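Local coordinates for Dps family protein (PDB 2D5K) that probably oxidises and stores iron within a hollow twelve-subunit shell, as ferritin-like Dps proteins do, and probably also compacts the bacterial nucleoid, at residues L12-V16 with L59-I63; L99-T104 with H139-K144; S3-V8 with I116-D122. The contacts are given in a common frame with arbitrary orientation. Residue numbers count along the deposited sequence, not the author numbering.

Contact 1: residues L12-V16 with L59-I63; sequences LNQQV and LAERI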
ATOM      1  N   LEU B  12      13.878 -19.358  29.117  1.00 15.37           N
ATOM      2  CA  LEU B  12      12.858 -18.692  28.315  1.00 16.43           C
ATOM      3  C   LEU B  12      11.929 -17.869  29.207  1.00 17.58           C
ATOM      4  O   LEU B  12      11.625 -16.712  28.899  1.00 16.35           O
ATOM      5  CB  LEU B  12      12.048 -19.723  27.512  1.00 16.57           C
ATOM      6  CG  LEU B  12      12.775 -20.354  26.315  1.00 15.94           C
ATOM      7  CD1 LEU B  12      12.048 -21.618  25.861  1.00 17.07           C
ATOM      8  CD2 LEU B  12      12.854 -19.339  25.177  1.00 12.94           C
ATOM      9  N   ASN B  13      11.486 -18.456  30.315  1.00 17.06           N
ATOM     10  CA  ASN B  13      10.602 -17.736  31.227  1.00 18.53           C
ATOM     11  C   ASN B  13      11.301 -16.551  31.882  1.00 19.67           C
ATOM     12  O   ASN B  13      10.667 -15.537  32.169  1.00 20.24           O
ATOM     13  CB  ASN B  13      10.036 -18.667  32.305  1.00 19.31           C
ATOM     14  CG  ASN B  13       8.713 -19.284  31.898  1.00 19.61           C
ATOM     15  OD1 ASN B  13       7.895 -18.636  31.240  1.00 21.07           O
ATOM     16  ND2 ASN B  13       8.490 -20.534  32.293  1.00 20.91           N
ATOM     17  N   GLN B  14      12.603 -16.677  32.116  1.00 19.95           N
ATOM     18  CA  GLN B  14      13.362 -15.586  32.714  1.00 19.52           C
ATOM     19  C   GLN B  14      13.227 -14.360  31.815  1.00 18.25           C
ATOM     20  O   GLN B  14      13.063 -13.242  32.303  1.00 16.55           O
ATOM     21  CB  GLN B  14      14.835 -15.968  32.860  1.00 20.38           C
ATOM     22  CG  GLN B  14      15.749 -14.823  33.295  1.00 24.14           C
ATOM     23  CD  GLN B  14      15.477 -14.346  34.716  1.00 27.04           C
ATOM     24  OE1 GLN B  14      15.621 -15.104  35.676  1.00 27.93           O
ATOM     25  NE2 GLN B  14      15.083 -13.084  34.851  1.00 21.91           N
ATOM     26  N   GLN B  15      13.288 -14.570  30.500  1.00 16.59           N
ATOM     27  CA  GLN B  15      13.157 -13.461  29.563  1.00 16.47           C
ATOM     28  C   GLN B  15      11.707 -12.997  29.436  1.00 18.04           C
ATOM     29  O   GLN B  15      11.454 -11.808  29.266  1.00 16.41           O
ATOM     30  CB  GLN B  15      13.708 -13.840  28.185  1.00 17.96           C
ATOM     31  CG  GLN B  15      15.210 -14.119  28.168  1.00 15.94           C
ATOM     32  CD  GLN B  15      16.012 -13.036  28.869  1.00 17.06           C
ATOM     33  OE1 GLN B  15      15.776 -11.844  28.670  1.00 17.14           O
ATOM     34  NE2 GLN B  15      16.971 -13.448  29.692  1.00 15.60           N
ATOM     35  N   VAL B  16      10.751 -13.920  29.511  1.00 19.91           N
ATOM     36  CA  VAL B  16       9.349 -13.511  29.424  1.00 20.01           C
ATOM     37  C   VAL B  16       9.096 -12.557  30.587  1.00 19.45           C
ATOM     38  O   VAL B  16       8.435 -11.525  30.431  1.00 19.00           O
ATOM     39  CB  VAL B  16       8.377 -14.713  29.535  1.00 21.83           C
ATOM     40  CG1 VAL B  16       6.933 -14.212  29.565  1.00 22.80           C
ATOM     41  CG2 VAL B  16       8.567 -15.649  28.353  1.00 22.13           C
ATOM     42  N   LEU B  59       8.793 -15.844  22.776  1.00 20.63           N
ATOM     43  CA  LEU B  59       9.366 -16.770  23.740  1.00 21.34           C
ATOM     44  C   LEU B  59       8.300 -17.572  24.478  1.00 21.01           C
ATOM     45  O   LEU B  59       8.494 -18.753  24.766  1.00 19.87           O
ATOM     46  CB  LEU B  59      10.262 -16.017  24.734  1.00 23.82           C
ATOM     47  CG  LEU B  59      11.427 -15.234  24.113  1.00 25.92           C
ATOM     48  CD1 LEU B  59      12.437 -14.896  25.194  1.00 25.62           C
ATOM     49  CD2 LEU B  59      12.107 -16.053  23.022  1.00 25.41           C
ATOM     50  N   ALA B  60       7.168 -16.944  24.778  1.00 19.74           N
ATOM     51  CA  ALA B  60       6.096 -17.649  25.469  1.00 18.83           C
ATOM     52  C   ALA B  60       5.542 -18.780  24.601  1.00 18.11           C
ATOM     53  O   ALA B  60       5.270 -19.872  25.099  1.00 19.45           O
ATOM     54  CB  ALA B  60       4.975 -16.682  25.834  1.00 18.24           C
ATOM     55  N   GLU B  61       5.372 -18.526  23.306  1.00 19.05           N
ATOM     56  CA  GLU B  61       4.837 -19.556  22.422  1.00 19.35           C
ATOM     57  C   GLU B  61       5.863 -20.633  22.092  1.00 19.07           C
ATOM     58  O   GLU B  61       5.506 -21.707  21.612  1.00 19.27           O
ATOM     59  CB  GLU B  61       4.274 -18.933  21.144  1.00 21.51           C
ATOM     60  CG  GLU B  61       3.196 -17.892  21.432  1.00 22.67           C
ATOM     61  CD  GLU B  61       2.244 -17.676  20.276  1.00 23.39           C
ATOM     62  OE1 GLU B  61       2.679 -17.766  19.110  1.00 22.83           O
ATOM     63  OE2 GLU B  61       1.055 -17.398  20.539  1.00 24.11           O
ATOM     64  N   ARG B  62       7.139 -20.349  22.342  1.00 17.67           N
ATOM     65  CA  ARG B  62       8.170 -21.354  22.109  1.00 17.49           C
ATOM     66  C   ARG B  62       8.082 -22.307  23.292  1.00 18.39           C
ATOM     67  O   ARG B  62       8.178 -23.525  23.134  1.00 19.36           O
ATOM     68  CB  ARG B  62       9.566 -20.724  22.049  1.00 16.49           C
ATOM     69  CG  ARG B  62      10.703 -21.756  22.044  1.00 17.03           C
ATOM     70  CD  ARG B  62      10.535 -22.777  20.910  1.00 16.72           C
ATOM     71  NE  ARG B  62      11.519 -23.860  20.993  1.00 15.92           N
ATOM     72  CZ  ARG B  62      11.460 -24.977  20.276  1.00 17.93           C
ATOM     73  NH1 ARG B  62      10.465 -25.165  19.416  1.00 15.20           N
ATOM     74  NH2 ARG B  62      12.389 -25.917  20.426  1.00 14.48           N
ATOM     75  N   ILE B  63       7.897 -21.743  24.484  1.00 19.08           N
ATOM     76  CA  ILE B  63       7.768 -22.546  25.692  1.00 18.84           C
ATOM     77  C   ILE B  63       6.604 -23.512  25.491  1.00 20.85           C
ATOM     78  O   ILE B  63       6.664 -24.671  25.909  1.00 20.55           O
ATOM     79  CB  ILE B  63       7.496 -21.662  26.935  1.00 18.92           C
ATOM     80  CG1 ILE B  63       8.756 -20.864  27.294  1.00 17.70           C
ATOM     81  CG2 ILE B  63       7.080 -22.525  28.113  1.00 17.21           C
ATOM     82  CD1 ILE B  63       8.575 -19.920  28.467  1.00 17.26           C
TER
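The helical segments L12-V16 and L59-I63 run nearly antiparallel, at 150° between their N-to-C directions, with axes 9.4 Å apart at closest approach. The backbones come nearest where the CA atoms of L12 and L59 lie 6.1 Å apart. Such spacing is filled by residues one turn apart on each helix: L12 and V16 face L59 and I63, and the four side chains interlock. CB of L12 rests 3.5 Å from CG1 of I63, while CD2 of L12 meets CD2 of L59 at 4.0 Å. A turn later, CG2 of V16 packs 4.0 Å from CB of L59 and 4.3 Å from CD1 of I63.

Q15 and R62 join through their carbon portions. CB of Q15 touches CD1 of L59 at 3.4 Å, and CG of R62 lies 4.0 Å from CD1 of L12. The guanidinium of R62 continues to a salt bridge with D122. OD1 of N13 lies 3.1 Å from CD1 of I63, while its hydrogen-bond partner is N of V71. OE2 of E61 is hydrogen-bonded to NE2 of H42 of a neighbouring subunit, consistent with the intersubunit ferroxidase sites of Dps proteins.

This is van der Waals packing of the first two long helices of a ferritin-like four-helix bundle. L12 and L59 also press on helix 123-147, which closes one flank, and P70 touches A60 and I63.

Contact 2: residues L99-T104 with H139-K144; sequences LSQDFT and HNWMFK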
ATOM      1  N   LEU B  99      18.099   1.914  31.304  1.00 15.66           N
ATOM      2  CA  LEU B  99      17.786   0.960  30.247  1.00 15.96           C
ATOM      3  C   LEU B  99      19.085   0.336  29.750  1.00 15.29           C
ATOM      4  O   LEU B  99      19.139  -0.860  29.459  1.00 16.86           O
ATOM      5  CB  LEU B  99      17.060   1.651  29.090  1.00 18.06           C
ATOM      6  CG  LEU B  99      15.617   2.073  29.370  1.00 20.04           C
ATOM      7  CD1 LEU B  99      15.053   2.774  28.144  1.00 21.77           C
ATOM      8  CD2 LEU B  99      14.777   0.844  29.718  1.00 20.68           C
ATOM      9  N   SER B 100      20.140   1.139  29.659  1.00 15.94           N
ATOM     10  CA  SER B 100      21.414   0.607  29.201  1.00 15.78           C
ATOM     11  C   SER B 100      21.899  -0.469  30.166  1.00 16.62           C
ATOM     12  O   SER B 100      22.352  -1.533  29.739  1.00 15.81           O
ATOM     13  CB  SER B 100      22.469   1.709  29.087  1.00 16.58           C
ATOM     14  OG  SER B 100      23.705   1.157  28.662  1.00 17.91           O
ATOM     15  N   GLN B 101      21.802  -0.200  31.466  1.00 15.45           N
ATOM     16  CA  GLN B 101      22.227  -1.187  32.448  1.00 15.27           C
ATOM     17  C   GLN B 101      21.351  -2.435  32.336  1.00 16.03           C
ATOM     18  O   GLN B 101      21.848  -3.553  32.451  1.00 15.99           O
ATOM     19  CB  GLN B 101      22.150  -0.627  33.868  1.00 18.33           C
ATOM     20  CG  GLN B 101      22.739  -1.573  34.918  1.00 20.18           C
ATOM     21  CD  GLN B 101      24.215  -1.859  34.688  1.00 24.07           C
ATOM     22  OE1 GLN B 101      25.041  -0.946  34.683  1.00 26.11           O
ATOM     23  NE2 GLN B 101      24.554  -3.133  34.496  1.00 21.58           N
ATOM     24  N   ASP B 102      20.052  -2.250  32.114  1.00 15.25           N
ATOM     25  CA  ASP B 102      19.158  -3.398  31.968  1.00 16.17           C
ATOM     26  C   ASP B 102      19.573  -4.225  30.755  1.00 15.58           C
ATOM     27  O   ASP B 102      19.654  -5.452  30.823  1.00 15.63           O
ATOM     28  CB  ASP B 102      17.699  -2.960  31.779  1.00 15.38           C
ATOM     29  CG  ASP B 102      17.045  -2.513  33.075  1.00 18.42           C
ATOM     30  OD1 ASP B 102      17.457  -2.996  34.152  1.00 19.22           O
ATOM     31  OD2 ASP B 102      16.105  -1.693  33.014  1.00 18.57           O
ATOM     32  N   PHE B 103      19.828  -3.548  29.639  1.00 15.97           N
ATOM     33  CA  PHE B 103      20.217  -4.250  28.423  1.00 14.88           C
ATOM     34  C   PHE B 103      21.556  -4.955  28.571  1.00 15.18           C
ATOM     35  O   PHE B 103      21.761  -6.030  28.006  1.00 13.16           O
ATOM     36  CB  PHE B 103      20.209  -3.283  27.240  1.00 15.18           C
ATOM     37  CG  PHE B 103      18.827  -3.032  26.684  1.00 16.99           C
ATOM     38  CD1 PHE B 103      17.755  -2.774  27.535  1.00 20.30           C
ATOM     39  CD2 PHE B 103      18.594  -3.070  25.313  1.00 19.68           C
ATOM     40  CE1 PHE B 103      16.472  -2.558  27.031  1.00 20.83           C
ATOM     41  CE2 PHE B 103      17.315  -2.855  24.798  1.00 18.99           C
ATOM     42  CZ  PHE B 103      16.252  -2.600  25.659  1.00 19.85           C
ATOM     43  N   THR B 104      22.463  -4.364  29.342  1.00 14.22           N
ATOM     44  CA  THR B 104      23.755  -4.996  29.581  1.00 14.79           C
ATOM     45  C   THR B 104      23.507  -6.274  30.386  1.00 14.39           C
ATOM     46  O   THR B 104      24.079  -7.331  30.092  1.00 14.97           O
ATOM     47  CB  THR B 104      24.697  -4.064  30.384  1.00 15.00           C
ATOM     48  OG1 THR B 104      25.131  -2.989  29.542  1.00 14.76           O
ATOM     49  CG2 THR B 104      25.918  -4.835  30.895  1.00 15.36           C
ATOM     50  N   HIS B 139      20.628  -1.890  20.420  1.00 14.36           N
ATOM     51  CA  HIS B 139      19.995  -0.798  21.153  1.00 13.96           C
ATOM     52  C   HIS B 139      20.941  -0.252  22.216  1.00 14.80           C
ATOM     53  O   HIS B 139      21.015   0.957  22.432  1.00 14.44           O
ATOM     54  CB  HIS B 139      18.718  -1.274  21.848  1.00 14.48           C
ATOM     55  CG  HIS B 139      17.582  -1.547  20.915  1.00 17.17           C
ATOM     56  ND1 HIS B 139      17.089  -0.599  20.043  1.00 21.65           N
ATOM     57  CD2 HIS B 139      16.823  -2.654  20.739  1.00 17.72           C
ATOM     58  CE1 HIS B 139      16.073  -1.111  19.371  1.00 22.22           C
ATOM     59  NE2 HIS B 139      15.892  -2.356  19.775  1.00 19.41           N
ATOM     60  N   ASN B 140      21.662  -1.146  22.884  1.00 15.16           N
ATOM     61  CA  ASN B 140      22.569  -0.714  23.936  1.00 15.97           C
ATOM     62  C   ASN B 140      23.657   0.197  23.381  1.00 15.98           C
ATOM     63  O   ASN B 140      24.032   1.178  24.020  1.00 15.69           O
ATOM     64  CB  ASN B 140      23.182  -1.922  24.646  1.00 15.86           C
ATOM     65  CG  ASN B 140      23.541  -1.620  26.089  1.00 17.38           C
ATOM     66  OD1 ASN B 140      23.262  -0.530  26.591  1.00 16.82           O
ATOM     67  ND2 ASN B 140      24.151  -2.585  26.764  1.00 16.73           N
ATOM     68  N   TRP B 141      24.164  -0.116  22.190  1.00 14.56           N
ATOM     69  CA  TRP B 141      25.179   0.739  21.588  1.00 14.98           C
ATOM     70  C   TRP B 141      24.568   2.126  21.388  1.00 14.67           C
ATOM     71  O   TRP B 141      25.205   3.140  21.667  1.00 15.15           O
ATOM     72  CB  TRP B 141      25.651   0.171  20.240  1.00 15.11           C
ATOM     73  CG  TRP B 141      26.058   1.239  19.263  1.00 15.66           C
ATOM     74  CD1 TRP B 141      27.017   2.200  19.445  1.00 18.40           C
ATOM     75  CD2 TRP B 141      25.447   1.517  17.998  1.00 17.24           C
ATOM     76  NE1 TRP B 141      27.029   3.065  18.377  1.00 18.84           N
ATOM     77  CE2 TRP B 141      26.076   2.670  17.475  1.00 18.44           C
ATOM     78  CE3 TRP B 141      24.425   0.906  17.258  1.00 17.72           C
ATOM     79  CZ2 TRP B 141      25.712   3.229  16.243  1.00 18.92           C
ATOM     80  CZ3 TRP B 141      24.066   1.462  16.031  1.00 19.23           C
ATOM     81  CH2 TRP B 141      24.708   2.611  15.539  1.00 17.83           C
ATOM     82  N   MET B 142      23.328   2.172  20.908  1.00 13.77           N
ATOM     83  CA  MET B 142      22.662   3.454  20.700  1.00 13.47           C
ATOM     84  C   MET B 142      22.485   4.207  22.025  1.00 14.34           C
ATOM     85  O   MET B 142      22.726   5.413  22.084  1.00 15.58           O
ATOM     86  CB  MET B 142      21.303   3.249  20.020  1.00 15.25           C
ATOM     87  CG  MET B 142      21.409   2.593  18.651  1.00 18.40           C
ATOM     88  SD  MET B 142      19.815   2.471  17.824  1.00 22.69           S
ATOM     89  CE  MET B 142      20.324   1.826  16.225  1.00 22.59           C
ATOM     90  N   PHE B 143      22.074   3.507  23.082  1.00 14.83           N
ATOM     91  CA  PHE B 143      21.898   4.153  24.385  1.00 15.70           C
ATOM     92  C   PHE B 143      23.222   4.751  24.850  1.00 15.79           C
ATOM     93  O   PHE B 143      23.277   5.908  25.278  1.00 17.01           O
ATOM     94  CB  PHE B 143      21.427   3.164  25.461  1.00 16.32           C
ATOM     95  CG  PHE B 143      20.093   2.527  25.177  1.00 20.19           C
ATOM     96  CD1 PHE B 143      19.105   3.212  24.477  1.00 20.66           C
ATOM     97  CD2 PHE B 143      19.818   1.242  25.642  1.00 20.05           C
ATOM     98  CE1 PHE B 143      17.859   2.626  24.240  1.00 21.45           C
ATOM     99  CE2 PHE B 143      18.572   0.646  25.411  1.00 21.22           C
ATOM    100  CZ  PHE B 143      17.593   1.342  24.708  1.00 20.66           C
ATOM    101  N   LYS B 144      24.284   3.954  24.776  1.00 15.02           N
ATOM    102  CA  LYS B 144      25.603   4.415  25.202  1.00 16.49           C
ATOM    103  C   LYS B 144      26.100   5.591  24.377  1.00 16.85           C
ATOM    104  O   LYS B 144      26.798   6.464  24.893  1.00 16.69           O
ATOM    105  CB  LYS B 144      26.612   3.270  25.132  1.00 16.22           C
ATOM    106  CG  LYS B 144      26.324   2.142  26.113  1.00 18.27           C
ATOM    107  CD  LYS B 144      27.325   1.009  25.940  1.00 20.56           C
ATOM    108  CE  LYS B 144      27.055  -0.128  26.908  1.00 23.56           C
ATOM    109  NZ  LYS B 144      28.065  -1.217  26.742  1.00 23.25           N
TER
HETATM  110  O   HOH W   1      27.550  -3.373  28.251  1.00 28.06           O
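An asparagine between two helices has a donor and an acceptor to satisfy, and N140 satisfies both across the interface. Its OD1 accepts from OG of S100 at 2.7 Å, and its ND2 donates to OG1 of T104 at 3.0 Å, with an N-H...O angle of 155°. S100 and T104 stand one turn apart on their helix, so a single carboxamide spans both hydroxyl groups. The carbonyl O of S100 also comes within 3.4 Å of OD1 of N140, but these are two acceptors and do not bond; that oxygen instead takes the backbone N of T104 at 2.9 Å. At the exposed margin a water sits 2.8 Å from OG1 of T104 and accepts from NZ of K144 at 2.7 Å, linking the two side chains.

The segments belong to helices 92-120 and 123-147, the antiparallel second pair of the ferritin-like four-helix bundle. Their N-to-C directions differ by 149°, with the axes 9.3 Å apart at closest approach, and the small side chain of S100 accompanies a CA-CA distance of 5.5 Å to N140.

Beneath the polar group lies an aromatic layer. The edge of F143 addresses the face of F103 in a T-shaped pair, with centroids 5.1 Å apart and planes at 75°. CB of L99 sits over a face of F143, 4.1 Å from its CE2, and CB of H139 approaches CE2 of F103 at 3.6 Å. The imidazole NE2 of H139 finds its partner in E51 of helix 38-65, whose L48 also touches both H139 and F143.

Contact 3: residues S3-V8 with I116-D122; sequences SNQQDV and IAGNAGD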
ATOM      1  N   SER B   3      22.642 -29.730  30.083  1.00 37.04           N
ATOM      2  CA  SER B   3      21.360 -29.050  30.222  1.00 33.74           C
ATOM      3  C   SER B   3      20.253 -29.831  29.519  1.00 31.51           C
ATOM      4  O   SER B   3      20.503 -30.534  28.538  1.00 30.58           O
ATOM      5  CB  SER B   3      21.447 -27.644  29.625  1.00 33.41           C
ATOM      6  OG  SER B   3      22.501 -26.899  30.213  1.00 33.93           O
ATOM      7  N   ASN B   4      19.030 -29.711  30.025  1.00 29.71           N
ATOM      8  CA  ASN B   4      17.891 -30.394  29.423  1.00 28.19           C
ATOM      9  C   ASN B   4      16.836 -29.368  29.027  1.00 26.63           C
ATOM     10  O   ASN B   4      17.010 -28.170  29.258  1.00 24.63           O
ATOM     11  CB  ASN B   4      17.285 -31.413  30.392  1.00 29.55           C
ATOM     12  CG  ASN B   4      16.919 -30.801  31.726  1.00 32.00           C
ATOM     13  OD1 ASN B   4      16.308 -29.736  31.789  1.00 31.38           O
ATOM     14  ND2 ASN B   4      17.286 -31.483  32.806  1.00 33.33           N
ATOM     15  N   GLN B   5      15.745 -29.842  28.437  1.00 26.03           N
ATOM     16  CA  GLN B   5      14.673 -28.960  27.988  1.00 25.33           C
ATOM     17  C   GLN B   5      14.144 -28.077  29.111  1.00 26.17           C
ATOM     18  O   GLN B   5      13.879 -26.891  28.909  1.00 25.74           O
ATOM     19  CB  GLN B   5      13.523 -29.778  27.400  1.00 23.98           C
ATOM     20  CG  GLN B   5      12.458 -28.923  26.738  1.00 22.28           C
ATOM     21  CD  GLN B   5      12.984 -28.203  25.513  1.00 20.64           C
ATOM     22  OE1 GLN B   5      13.093 -28.787  24.436  1.00 21.98           O
ATOM     23  NE2 GLN B   5      13.331 -26.931  25.676  1.00 20.00           N
ATOM     24  N   GLN B   6      13.991 -28.663  30.294  1.00 26.05           N
ATOM     25  CA  GLN B   6      13.492 -27.937  31.456  1.00 26.82           C
ATOM     26  C   GLN B   6      14.376 -26.734  31.772  1.00 25.07           C
ATOM     27  O   GLN B   6      13.878 -25.665  32.133  1.00 24.96           O
ATOM     28  CB  GLN B   6      13.429 -28.870  32.670  1.00 29.74           C
ATOM     29  CG  GLN B   6      12.435 -30.024  32.531  1.00 34.19           C
ATOM     30  CD  GLN B   6      12.747 -30.949  31.361  1.00 37.31           C
ATOM     31  OE1 GLN B   6      13.819 -31.556  31.297  1.00 36.79           O
ATOM     32  NE2 GLN B   6      11.807 -31.058  30.427  1.00 38.87           N
ATOM     33  N   ASP B   7      15.688 -26.913  31.645  1.00 22.65           N
ATOM     34  CA  ASP B   7      16.630 -25.833  31.909  1.00 21.51           C
ATOM     35  C   ASP B   7      16.405 -24.700  30.916  1.00 19.74           C
ATOM     36  O   ASP B   7      16.522 -23.525  31.264  1.00 20.07           O
ATOM     37  CB  ASP B   7      18.079 -26.320  31.783  1.00 21.71           C
ATOM     38  CG  ASP B   7      18.452 -27.335  32.846  1.00 25.00           C
ATOM     39  OD1 ASP B   7      18.049 -27.150  34.012  1.00 25.95           O
ATOM     40  OD2 ASP B   7      19.163 -28.308  32.516  1.00 27.41           O
ATOM     41  N   VAL B   8      16.092 -25.059  29.674  1.00 19.25           N
ATOM     42  CA  VAL B   8      15.857 -24.058  28.639  1.00 17.85           C
ATOM     43  C   VAL B   8      14.562 -23.298  28.916  1.00 19.05           C
ATOM     44  O   VAL B   8      14.502 -22.082  28.744  1.00 17.69           O
ATOM     45  CB  VAL B   8      15.788 -24.708  27.240  1.00 18.07           C
ATOM     46  CG1 VAL B   8      15.621 -23.636  26.171  1.00 18.25           C
ATOM     47  CG2 VAL B   8      17.062 -25.506  26.981  1.00 19.05           C
ATOM     48  N   ILE B 116      23.140 -22.717  27.248  1.00 17.52           N
ATOM     49  CA  ILE B 116      22.257 -23.727  27.826  1.00 18.17           C
ATOM     50  C   ILE B 116      21.383 -24.375  26.757  1.00 17.80           C
ATOM     51  O   ILE B 116      21.262 -25.598  26.698  1.00 18.44           O
ATOM     52  CB  ILE B 116      21.335 -23.109  28.912  1.00 19.45           C
ATOM     53  CG1 ILE B 116      22.182 -22.553  30.061  1.00 22.11           C
ATOM     54  CG2 ILE B 116      20.336 -24.148  29.418  1.00 19.07           C
ATOM     55  CD1 ILE B 116      23.194 -23.529  30.602  1.00 27.28           C
ATOM     56  N   ALA B 117      20.773 -23.548  25.915  1.00 17.09           N
ATOM     57  CA  ALA B 117      19.906 -24.050  24.854  1.00 16.68           C
ATOM     58  C   ALA B 117      20.672 -24.968  23.907  1.00 16.65           C
ATOM     59  O   ALA B 117      20.204 -26.058  23.568  1.00 17.72           O
ATOM     60  CB  ALA B 117      19.304 -22.883  24.084  1.00 15.04           C
ATOM     61  N   GLY B 118      21.849 -24.522  23.479  1.00 18.30           N
ATOM     62  CA  GLY B 118      22.658 -25.318  22.575  1.00 20.01           C
ATOM     63  C   GLY B 118      23.058 -26.646  23.189  1.00 20.61           C
ATOM     64  O   GLY B 118      22.981 -27.685  22.537  1.00 20.88           O
ATOM     65  N   ASN B 119      23.486 -26.618  24.446  1.00 22.08           N
ATOM     66  CA  ASN B 119      23.892 -27.840  25.132  1.00 22.75           C
ATOM     67  C   ASN B 119      22.735 -28.819  25.298  1.00 22.16           C
ATOM     68  O   ASN B 119      22.935 -30.036  25.307  1.00 21.09           O
ATOM     69  CB  ASN B 119      24.487 -27.500  26.502  1.00 25.07           C
ATOM     70  CG  ASN B 119      25.839 -26.813  26.397  1.00 30.73           C
ATOM     71  OD1 ASN B 119      26.397 -26.356  27.397  1.00 33.78           O
ATOM     72  ND2 ASN B 119      26.378 -26.746  25.183  1.00 32.07           N
ATOM     73  N   ALA B 120      21.525 -28.283  25.425  1.00 19.50           N
ATOM     74  CA  ALA B 120      20.331 -29.099  25.596  1.00 19.71           C
ATOM     75  C   ALA B 120      19.797 -29.590  24.255  1.00 18.89           C
ATOM     76  O   ALA B 120      18.892 -30.423  24.201  1.00 18.40           O
ATOM     77  CB  ALA B 120      19.259 -28.295  26.321  1.00 20.64           C
ATOM     78  N   GLY B 121      20.365 -29.071  23.174  1.00 17.52           N
ATOM     79  CA  GLY B 121      19.925 -29.472  21.852  1.00 18.25           C
ATOM     80  C   GLY B 121      18.687 -28.719  21.395  1.00 17.98           C
ATOM     81  O   GLY B 121      18.045 -29.114  20.423  1.00 17.87           O
ATOM     82  N   ASP B 122      18.336 -27.648  22.102  1.00 15.63           N
ATOM     83  CA  ASP B 122      17.174 -26.848  21.724  1.00 15.50           C
ATOM     84  C   ASP B 122      17.717 -25.715  20.873  1.00 14.61           C
ATOM     85  O   ASP B 122      17.938 -24.601  21.350  1.00 12.84           O
ATOM     86  CB  ASP B 122      16.468 -26.277  22.953  1.00 16.36           C
ATOM     87  CG  ASP B 122      15.160 -25.594  22.599  1.00 16.90           C
ATOM     88  OD1 ASP B 122      14.965 -25.261  21.408  1.00 13.86           O
ATOM     89  OD2 ASP B 122      14.331 -25.379  23.507  1.00 17.52           O
TER
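Helix ends carry unpaired backbone groups, and here two helix-capping motifs meet side by side: a capping box opening helix 5-32 and a Schellman motif closing helix 92-120. In the capping box, OD1 of N4 accepts from N of D7 at 2.9 Å, and OD2 of D7 in turn accepts from N of N4, also at 2.9 Å. At the other end, G121 takes a positive phi, while its N bonds O of G118 at 3.0 Å and N of D122 bonds O of A117 at 2.9 Å. A side chain at G121 would collide with the preceding carbonyl oxygen, so glycine suits this turn.

The small side chain of A120, directed toward the other segment, lets the ends approach: the CA atoms of N4 and A120 are 4.7 Å apart, and CA of A120 makes a CA-H...O contact of 3.3 Å to O of S3. V8 fills the gap, its CG2 3.6 Å from CB of A120 and its CG1 4.3 Å from CB of A117. OG of S3 lies 3.5 Å from CD1 of I116. A nearly straight hydrogen bond of 2.8 Å joins NE2 of Q5 to OD2 of D122.

D122 is itself the N-cap of helix 123-147, with S125 as a further partner of OD2 and R62 of helix 38-65 in a salt bridge with OD1. V8 likewise touches S125, so ends of all four long helices gather at this edge of the bundle.

In the fold
Contact 1 joins helices 5-32 and 38-65, contact 2 helices 92-120 and 123-147, and contact 3 helices 5-32 and 92-120 of one ferritin-like bundle. Along the chain contact 1 falls between the segments of contact 3 and is complete before contact 2 starts; the segments of contacts 2 and 3 alternate. Contacts 1 and 2 lie on opposite sides of the chain's centre, their centres about 21 Å apart. Contacts 1 and 3, their centres about 13 Å apart, touch through the R62 NH2 to D122 OD1 salt bridge (2.8 Å); those of contacts 2 and 3 are about 27 Å apart. Contacts 1 and 2 thus each hold one hairpin; contact 3 joins both into one subunit of the twelve.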